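Local coordinates for ABC transporter substrate-binding protein (Rhizobium radiobacter, PDB 6TFX), which binds the opine mannopinic acid as a periplasmic solute-binding protein, of family 5, serving an ABC importer, at residues F389-Y394 / E439-A444; S50-D55 / L135-S140. One frame throughout, in Å; residues are numbered along the deposited sequence.

Contact 1 of 2, residues F389-Y394 / E439-A444; sequences FPIADY and ELWKEA
The chain entering helix 392-400 packs against the flank of helix 434-450, a contact in which one indole does most of the work. Trp441 reaches out from the long helix, and Ala392 lies over one face of it: CB sits 3.7 Å from the centroid of the five-membered ring, 15° off the ring normal, a CH-pi contact. The backbone N of Asp393 comes to 3.6 Å from Trp441 NE1, obliquely to the ring. Ile391 meets the far end of the indole obliquely, its CG2 branch 3.5 Å from Trp441 CH2. With chi1 at -66°, CG1 lies beside the backbone N and CG2 anti to it, which turns CG2 to the indole.

The polar end of the indole is satisfied through solvent. A water in the ring plane accepts from Trp441 NE1 at 2.9 Å and donates to Asp393 OD1 at 2.6 Å, so one molecule ties the two helices together and should help fix the rotation of the ring. Asp393 OD1 also forms a salt bridge with Arg429, which brings helix 422-430 into the same polar cluster. Ala428 of that helix touches Trp441 as well, while Ile296 from a loop packs on Ala392, and backbone bonds join Pro390 and Ala392 to Leu301.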
ATOM      1  N   PHE A 389      -7.255   1.431  -2.924  1.00 13.88           N
ATOM      2  CA  PHE A 389      -8.671   1.668  -2.556  1.00 13.89           C
ATOM      3  C   PHE A 389      -9.530   0.559  -3.194  1.00 16.50           C
ATOM      4  O   PHE A 389      -9.239   0.141  -4.320  1.00 17.14           O
ATOM      5  CB  PHE A 389      -9.164   3.040  -3.043  1.00 16.15           C
ATOM      6  CG  PHE A 389      -8.462   4.218  -2.421  1.00 17.00           C
ATOM      7  CD1 PHE A 389      -8.282   4.295  -1.043  1.00 19.06           C
ATOM      8  CD2 PHE A 389      -8.009   5.271  -3.208  1.00 19.37           C
ATOM      9  CE1 PHE A 389      -7.639   5.399  -0.464  1.00 20.11           C
ATOM     10  CE2 PHE A 389      -7.355   6.370  -2.630  1.00 22.61           C
ATOM     11  CZ  PHE A 389      -7.178   6.426  -1.262  1.00 19.98           C
ATOM     12  N   PRO A 390     -10.613   0.124  -2.514  1.00 15.12           N
ATOM     13  CA  PRO A 390     -11.358  -1.056  -2.981  1.00 14.53           C
ATOM     14  C   PRO A 390     -12.348  -0.848  -4.126  1.00 15.51           C
ATOM     15  O   PRO A 390     -13.521  -1.280  -4.041  1.00 15.09           O
ATOM     16  CB  PRO A 390     -12.078  -1.545  -1.717  1.00 16.86           C
ATOM     17  CG  PRO A 390     -12.284  -0.284  -0.904  1.00 21.06           C
ATOM     18  CD  PRO A 390     -11.009   0.512  -1.141  1.00 17.24           C
ATOM     19  N   ILE A 391     -11.856  -0.248  -5.216  1.00 14.74           N
ATOM     20  CA  ILE A 391     -12.596  -0.096  -6.465  1.00 15.37           C
ATOM     21  C   ILE A 391     -11.600  -0.573  -7.516  1.00 17.58           C
ATOM     22  O   ILE A 391     -10.455  -0.130  -7.498  1.00 16.16           O
ATOM     23  CB  ILE A 391     -13.063   1.349  -6.703  1.00 19.56           C
ATOM     24  CG1 ILE A 391     -14.110   1.771  -5.633  1.00 19.96           C
ATOM     25  CG2 ILE A 391     -13.638   1.477  -8.116  1.00 21.35           C
ATOM     26  CD1 ILE A 391     -14.509   3.224  -5.700  1.00 23.40           C
ATOM     27  N   ALA A 392     -12.019  -1.512  -8.395  1.00 16.31           N
ATOM     28  CA  ALA A 392     -11.091  -2.122  -9.366  1.00 16.90           C
ATOM     29  C   ALA A 392     -10.275  -1.138 -10.168  1.00 17.50           C
ATOM     30  O   ALA A 392      -9.129  -1.458 -10.545  1.00 15.30           O
ATOM     31  CB  ALA A 392     -11.836  -3.071 -10.293  1.00 17.39           C
ATOM     32  N   ASP A 393     -10.835   0.055 -10.459  1.00 14.57           N
ATOM     33  CA  ASP A 393     -10.112   1.060 -11.254  1.00 14.06           C
ATOM     34  C   ASP A 393      -8.718   1.359 -10.707  1.00 15.78           C
ATOM     35  O   ASP A 393      -7.787   1.583 -11.493  1.00 16.45           O
ATOM     36  CB  ASP A 393     -10.893   2.397 -11.313  1.00 14.89           C
ATOM     37  CG  ASP A 393     -10.105   3.450 -12.084  1.00 22.38           C
ATOM     38  OD1 ASP A 393      -9.734   3.181 -13.252  1.00 20.08           O
ATOM     39  OD2 ASP A 393      -9.833   4.533 -11.510  1.00 20.82           O
ATOM     40  N   TYR A 394      -8.558   1.369  -9.372  1.00 13.51           N
ATOM     41  CA  TYR A 394      -7.249   1.729  -8.811  1.00 13.59           C
ATOM     42  C   TYR A 394      -6.211   0.660  -9.089  1.00 15.41           C
ATOM     43  O   TYR A 394      -5.185   0.955  -9.705  1.00 16.03           O
ATOM     44  CB  TYR A 394      -7.369   2.047  -7.305  1.00 14.84           C
ATOM     45  CG  TYR A 394      -8.144   3.338  -7.118  1.00 15.58           C
ATOM     46  CD1 TYR A 394      -7.527   4.570  -7.303  1.00 18.21           C
ATOM     47  CD2 TYR A 394      -9.521   3.323  -6.909  1.00 17.35           C
ATOM     48  CE1 TYR A 394      -8.242   5.762  -7.218  1.00 21.01           C
ATOM     49  CE2 TYR A 394     -10.254   4.515  -6.823  1.00 18.86           C
ATOM     50  CZ  TYR A 394      -9.608   5.730  -7.005  1.00 26.14           C
ATOM     51  OH  TYR A 394     -10.279   6.924  -6.948  1.00 26.72           O
ATOM     52  N   GLU A 439     -18.892  -5.340 -15.433  1.00 14.36           N
ATOM     53  CA  GLU A 439     -18.548  -6.257 -16.536  1.00 16.49           C
ATOM     54  C   GLU A 439     -17.291  -5.836 -17.279  1.00 18.81           C
ATOM     55  O   GLU A 439     -16.481  -6.694 -17.661  1.00 18.22           O
ATOM     56  CB  GLU A 439     -19.709  -6.485 -17.482  1.00 18.67           C
ATOM     57  CG  GLU A 439     -20.803  -7.316 -16.820  1.00 28.34           C
ATOM     58  CD  GLU A 439     -20.364  -8.650 -16.224  1.00 41.42           C
ATOM     59  OE1 GLU A 439     -20.633  -8.886 -15.024  1.00 40.65           O
ATOM     60  OE2 GLU A 439     -19.741  -9.454 -16.953  1.00 39.09           O
ATOM     61  N   LEU A 440     -17.089  -4.522 -17.441  1.00 14.34           N
ATOM     62  CA  LEU A 440     -15.854  -3.999 -18.083  1.00 14.94           C
ATOM     63  C   LEU A 440     -14.645  -4.254 -17.191  1.00 16.98           C
ATOM     64  O   LEU A 440     -13.593  -4.686 -17.693  1.00 16.58           O
ATOM     65  CB  LEU A 440     -15.978  -2.505 -18.418  1.00 15.43           C
ATOM     66  CG  LEU A 440     -16.939  -2.198 -19.560  1.00 18.04           C
ATOM     67  CD1 LEU A 440     -17.413  -0.753 -19.527  1.00 16.30           C
ATOM     68  CD2 LEU A 440     -16.317  -2.565 -20.920  1.00 18.23           C
ATOM     69  N   TRP A 441     -14.809  -4.075 -15.858  1.00 13.45           N
ATOM     70  CA  TRP A 441     -13.695  -4.399 -14.945  1.00 13.63           C
ATOM     71  C   TRP A 441     -13.382  -5.889 -15.004  1.00 15.79           C
ATOM     72  O   TRP A 441     -12.200  -6.264 -14.991  1.00 16.37           O
ATOM     73  CB  TRP A 441     -14.047  -3.995 -13.524  1.00 13.22           C
ATOM     74  CG  TRP A 441     -13.833  -2.528 -13.264  1.00 13.56           C
ATOM     75  CD1 TRP A 441     -12.860  -1.727 -13.801  1.00 15.85           C
ATOM     76  CD2 TRP A 441     -14.590  -1.697 -12.367  1.00 13.18           C
ATOM     77  NE1 TRP A 441     -12.994  -0.437 -13.325  1.00 15.17           N
ATOM     78  CE2 TRP A 441     -14.019  -0.402 -12.411  1.00 14.94           C
ATOM     79  CE3 TRP A 441     -15.684  -1.924 -11.515  1.00 14.08           C
ATOM     80  CZ2 TRP A 441     -14.534   0.666 -11.664  1.00 14.58           C
ATOM     81  CZ3 TRP A 441     -16.192  -0.867 -10.769  1.00 15.38           C
ATOM     82  CH2 TRP A 441     -15.611   0.407 -10.842  1.00 16.04           C
ATOM     83  N   LYS A 442     -14.423  -6.751 -15.060  1.00 14.06           N
ATOM     84  CA  LYS A 442     -14.184  -8.208 -15.138  1.00 14.17           C
ATOM     85  C   LYS A 442     -13.516  -8.587 -16.465  1.00 17.73           C
ATOM     86  O   LYS A 442     -12.586  -9.394 -16.480  1.00 17.20           O
ATOM     87  CB  LYS A 442     -15.503  -8.985 -14.942  1.00 15.81           C
ATOM     88  CG  LYS A 442     -16.062  -8.820 -13.529  1.00 16.08           C
ATOM     89  CD  LYS A 442     -17.229  -9.799 -13.367  1.00 20.84           C
ATOM     90  CE  LYS A 442     -17.766  -9.801 -11.965  1.00 23.51           C
ATOM     91  NZ  LYS A 442     -18.938 -10.728 -11.847  1.00 30.68           N
ATOM     92  N   GLU A 443     -13.961  -7.978 -17.585  1.00 14.77           N
ATOM     93  CA  GLU A 443     -13.360  -8.243 -18.894  1.00 16.37           C
ATOM     94  C   GLU A 443     -11.854  -7.890 -18.854  1.00 18.72           C
ATOM     95  O   GLU A 443     -11.029  -8.661 -19.374  1.00 19.70           O
ATOM     96  CB  GLU A 443     -14.087  -7.450 -19.978  1.00 18.85           C
ATOM     97  CG  GLU A 443     -13.573  -7.700 -21.391  1.00 30.36           C
ATOM     98  CD  GLU A 443     -14.227  -6.873 -22.490  1.00 56.61           C
ATOM     99  OE1 GLU A 443     -15.185  -6.121 -22.194  1.00 45.31           O
ATOM    100  OE2 GLU A 443     -13.761  -6.959 -23.649  1.00 48.27           O
ATOM    101  N   ALA A 444     -11.497  -6.775 -18.189  1.00 14.84           N
ATOM    102  CA  ALA A 444     -10.074  -6.389 -18.073  1.00 16.17           C
ATOM    103  C   ALA A 444      -9.304  -7.493 -17.314  1.00 17.18           C
ATOM    104  O   ALA A 444      -8.244  -7.919 -17.760  1.00 16.89           O
ATOM    105  CB  ALA A 444      -9.956  -5.063 -17.339  1.00 16.69           C
TER
HETATM  106  O   HOH W   1     -11.183   1.404 -14.576  1.00 17.59           O

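Contact 2 of 2, residues S50-D55 / L135-S140; sequences SSIEAD and LLALLS
Ile52 pushes its side chain against the short helix 135-138, overlapping Leu136 with one branch and the helix backbone at Leu136-Ala137 with the other. The two branches divide the task. CG2 meets Leu136 CB at 4.0 Å, the two side chains running obliquely past each other, so that the root of the leucine rather than its methyl groups takes the contact. The longer branch extends past the leucine to the helix backbone, where Ile52 CD1 comes to 3.7 Å from Ala137 CA and 3.8 Å from Leu136 C. The extended chi2 of 166° carries the methyl that far. Farther along, CD1 also approaches Ser140 CB, at 4.2 Å. A single aliphatic side chain thus reaches from the helix to Ser140, just beyond its end, by van der Waals packing and with no hydrogen bond between the segments.

Local bonds hold the chain where it leaves the helix. Ser140 OG donates to Ala137 O at 2.6 Å, meeting the carbonyl at a C=O...O angle of 130° and tilted somewhat from its plane. Ser140 N donates to the same oxygen, which is therefore held by two donors. With its chi1 of 71°, Ser140 folds its hydroxyl back to that carbonyl.

Ile52 immediately precedes strand 53-54, which pairs antiparallel with strand 40-41, and it also touches Val40 there; Phe42 packs on Ser140. Leu136 also rests on Trp60 of strand 57-62, while Leu135 and Leu139 reach Trp69 and Phe71 of strand 68-73, so the helix packs against both the two-stranded sheet and the four-stranded one.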
ATOM      1  N   SER A  50     -16.338   3.764   3.045  1.00 16.06           N
ATOM      2  CA  SER A  50     -17.678   4.042   3.578  1.00 15.71           C
ATOM      3  C   SER A  50     -17.597   4.820   4.901  1.00 19.02           C
ATOM      4  O   SER A  50     -18.530   5.541   5.267  1.00 20.72           O
ATOM      5  CB  SER A  50     -18.422   2.739   3.852  1.00 20.00           C
ATOM      6  OG  SER A  50     -17.788   1.989   4.884  1.00 21.57           O
ATOM      7  N   SER A  51     -16.481   4.644   5.629  1.00 15.37           N
ATOM      8  CA  SER A  51     -16.299   5.248   6.953  1.00 16.05           C
ATOM      9  C   SER A  51     -15.775   6.697   6.930  1.00 17.51           C
ATOM     10  O   SER A  51     -15.573   7.270   8.000  1.00 17.62           O
ATOM     11  CB  SER A  51     -15.316   4.396   7.753  1.00 17.32           C
ATOM     12  OG  SER A  51     -13.994   4.623   7.300  1.00 18.00           O
ATOM     13  N   ILE A  52     -15.469   7.239   5.749  1.00 14.30           N
ATOM     14  CA  ILE A  52     -14.802   8.541   5.664  1.00 14.78           C
ATOM     15  C   ILE A  52     -15.583   9.619   6.392  1.00 18.72           C
ATOM     16  O   ILE A  52     -16.818   9.695   6.302  1.00 18.91           O
ATOM     17  CB  ILE A  52     -14.435   8.886   4.209  1.00 17.66           C
ATOM     18  CG1 ILE A  52     -13.243   7.985   3.789  1.00 18.10           C
ATOM     19  CG2 ILE A  52     -14.046  10.360   4.070  1.00 18.56           C
ATOM     20  CD1 ILE A  52     -12.940   7.916   2.308  1.00 22.44           C
ATOM     21  N   GLU A  53     -14.836  10.410   7.191  1.00 17.31           N
ATOM     22  CA  GLU A  53     -15.395  11.445   8.065  1.00 16.55           C
ATOM     23  C   GLU A  53     -14.521  12.716   8.019  1.00 19.13           C
ATOM     24  O   GLU A  53     -13.408  12.685   7.495  1.00 17.88           O
ATOM     25  CB  GLU A  53     -15.475  10.918   9.514  1.00 18.04           C
ATOM     26  CG  GLU A  53     -14.161  10.381  10.070  1.00 22.59           C
ATOM     27  CD  GLU A  53     -14.159   9.870  11.504  1.00 29.57           C
ATOM     28  OE1 GLU A  53     -15.032   9.045  11.869  1.00 26.28           O
ATOM     29  OE2 GLU A  53     -13.256  10.284  12.264  1.00 28.44           O
ATOM     30  N   ALA A  54     -14.997  13.808   8.628  1.00 18.45           N
ATOM     31  CA  ALA A  54     -14.240  15.072   8.645  1.00 19.55           C
ATOM     32  C   ALA A  54     -12.837  14.934   9.300  1.00 21.71           C
ATOM     33  O   ALA A  54     -12.675  14.203  10.284  1.00 20.60           O
ATOM     34  CB  ALA A  54     -15.029  16.120   9.410  1.00 21.44           C
ATOM     35  N   ASP A  55     -11.845  15.688   8.792  1.00 18.19           N
ATOM     36  CA  ASP A  55     -10.489  15.736   9.396  1.00 16.67           C
ATOM     37  C   ASP A  55     -10.141  17.245   9.397  1.00 20.46           C
ATOM     38  O   ASP A  55     -10.775  17.994  10.146  1.00 20.63           O
ATOM     39  CB  ASP A  55      -9.462  14.883   8.619  1.00 17.88           C
ATOM     40  CG  ASP A  55      -8.205  14.483   9.398  1.00 23.47           C
ATOM     41  OD1 ASP A  55      -8.211  14.608  10.648  1.00 25.46           O
ATOM     42  OD2 ASP A  55      -7.209  14.028   8.752  1.00 21.96           O
ATOM     43  N   LEU A 135     -14.199  10.426  -4.886  1.00 16.84           N
ATOM     44  CA  LEU A 135     -13.395  11.612  -4.571  1.00 15.52           C
ATOM     45  C   LEU A 135     -12.949  11.647  -3.105  1.00 17.29           C
ATOM     46  O   LEU A 135     -11.806  12.019  -2.825  1.00 18.10           O
ATOM     47  CB  LEU A 135     -14.162  12.902  -4.918  1.00 16.37           C
ATOM     48  CG  LEU A 135     -13.394  14.215  -4.660  1.00 19.98           C
ATOM     49  CD1 LEU A 135     -12.126  14.340  -5.540  1.00 19.67           C
ATOM     50  CD2 LEU A 135     -14.287  15.407  -4.805  1.00 21.09           C
ATOM     51  N   LEU A 136     -13.856  11.312  -2.167  1.00 17.08           N
ATOM     52  CA  LEU A 136     -13.467  11.403  -0.755  1.00 17.18           C
ATOM     53  C   LEU A 136     -12.291  10.497  -0.414  1.00 19.92           C
ATOM     54  O   LEU A 136     -11.409  10.928   0.319  1.00 19.77           O
ATOM     55  CB  LEU A 136     -14.661  11.135   0.181  1.00 18.30           C
ATOM     56  CG  LEU A 136     -15.780  12.170   0.127  1.00 23.62           C
ATOM     57  CD1 LEU A 136     -16.933  11.740   1.029  1.00 24.28           C
ATOM     58  CD2 LEU A 136     -15.286  13.578   0.498  1.00 24.68           C
ATOM     59  N   ALA A 137     -12.204   9.287  -1.021  1.00 17.20           N
ATOM     60  CA  ALA A 137     -11.032   8.411  -0.786  1.00 14.67           C
ATOM     61  C   ALA A 137      -9.761   9.144  -1.278  1.00 17.59           C
ATOM     62  O   ALA A 137      -8.744   9.128  -0.589  1.00 17.66           O
ATOM     63  CB  ALA A 137     -11.199   7.107  -1.553  1.00 16.19           C
ATOM     64  N   LEU A 138      -9.830   9.813  -2.450  1.00 14.76           N
ATOM     65  CA  LEU A 138      -8.662  10.537  -2.990  1.00 15.85           C
ATOM     66  C   LEU A 138      -8.204  11.668  -2.060  1.00 19.32           C
ATOM     67  O   LEU A 138      -7.028  12.067  -2.070  1.00 19.69           O
ATOM     68  CB  LEU A 138      -8.992  11.140  -4.354  1.00 15.82           C
ATOM     69  CG  LEU A 138      -9.217  10.140  -5.493  1.00 20.46           C
ATOM     70  CD1 LEU A 138      -9.610  10.908  -6.757  1.00 20.95           C
ATOM     71  CD2 LEU A 138      -7.935   9.329  -5.759  1.00 22.42           C
ATOM     72  N   LEU A 139      -9.150  12.218  -1.282  1.00 15.54           N
ATOM     73  CA  LEU A 139      -8.845  13.358  -0.402  1.00 14.96           C
ATOM     74  C   LEU A 139      -8.598  12.935   1.035  1.00 17.02           C
ATOM     75  O   LEU A 139      -8.538  13.796   1.925  1.00 16.81           O
ATOM     76  CB  LEU A 139      -9.985  14.409  -0.478  1.00 14.67           C
ATOM     77  CG  LEU A 139     -10.285  14.952  -1.882  1.00 17.80           C
ATOM     78  CD1 LEU A 139     -11.458  15.908  -1.825  1.00 18.52           C
ATOM     79  CD2 LEU A 139      -9.034  15.629  -2.507  1.00 18.10           C
ATOM     80  N   SER A 140      -8.501  11.605   1.272  1.00 14.81           N
ATOM     81  CA  SER A 140      -8.369  11.071   2.613  1.00 15.01           C
ATOM     82  C   SER A 140      -6.928  10.878   3.034  1.00 18.14           C
ATOM     83  O   SER A 140      -6.006  11.194   2.283  1.00 17.87           O
ATOM     84  CB  SER A 140      -9.139   9.759   2.746  1.00 19.64           C
ATOM     85  OG  SER A 140      -8.440   8.776   2.001  1.00 24.69           O
TER

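How the contacts relate
Contact 2 closes before contact 1 opens along the chain, and their centres lie about 20 Å apart, each about 17 Å from the centre of the chain. They nevertheless meet directly: Phe389 CZ packs 3.2 Å from Ala137 O, and Tyr394 OH lies 3.6 Å from Leu138 CD2. Helix 135-138 is therefore touched by Ile52 from the strand 53-54 segment, by Phe389 in the loop before helix 392-400 and by Tyr394 within it. Contact 1 joins the start of one helix and its preceding loop to another, whereas contact 2 joins a helix to the neighbourhood of two small antiparallel sheets. These touches are consistent with the two contacts lying on facing parts of the ligand-bound protein.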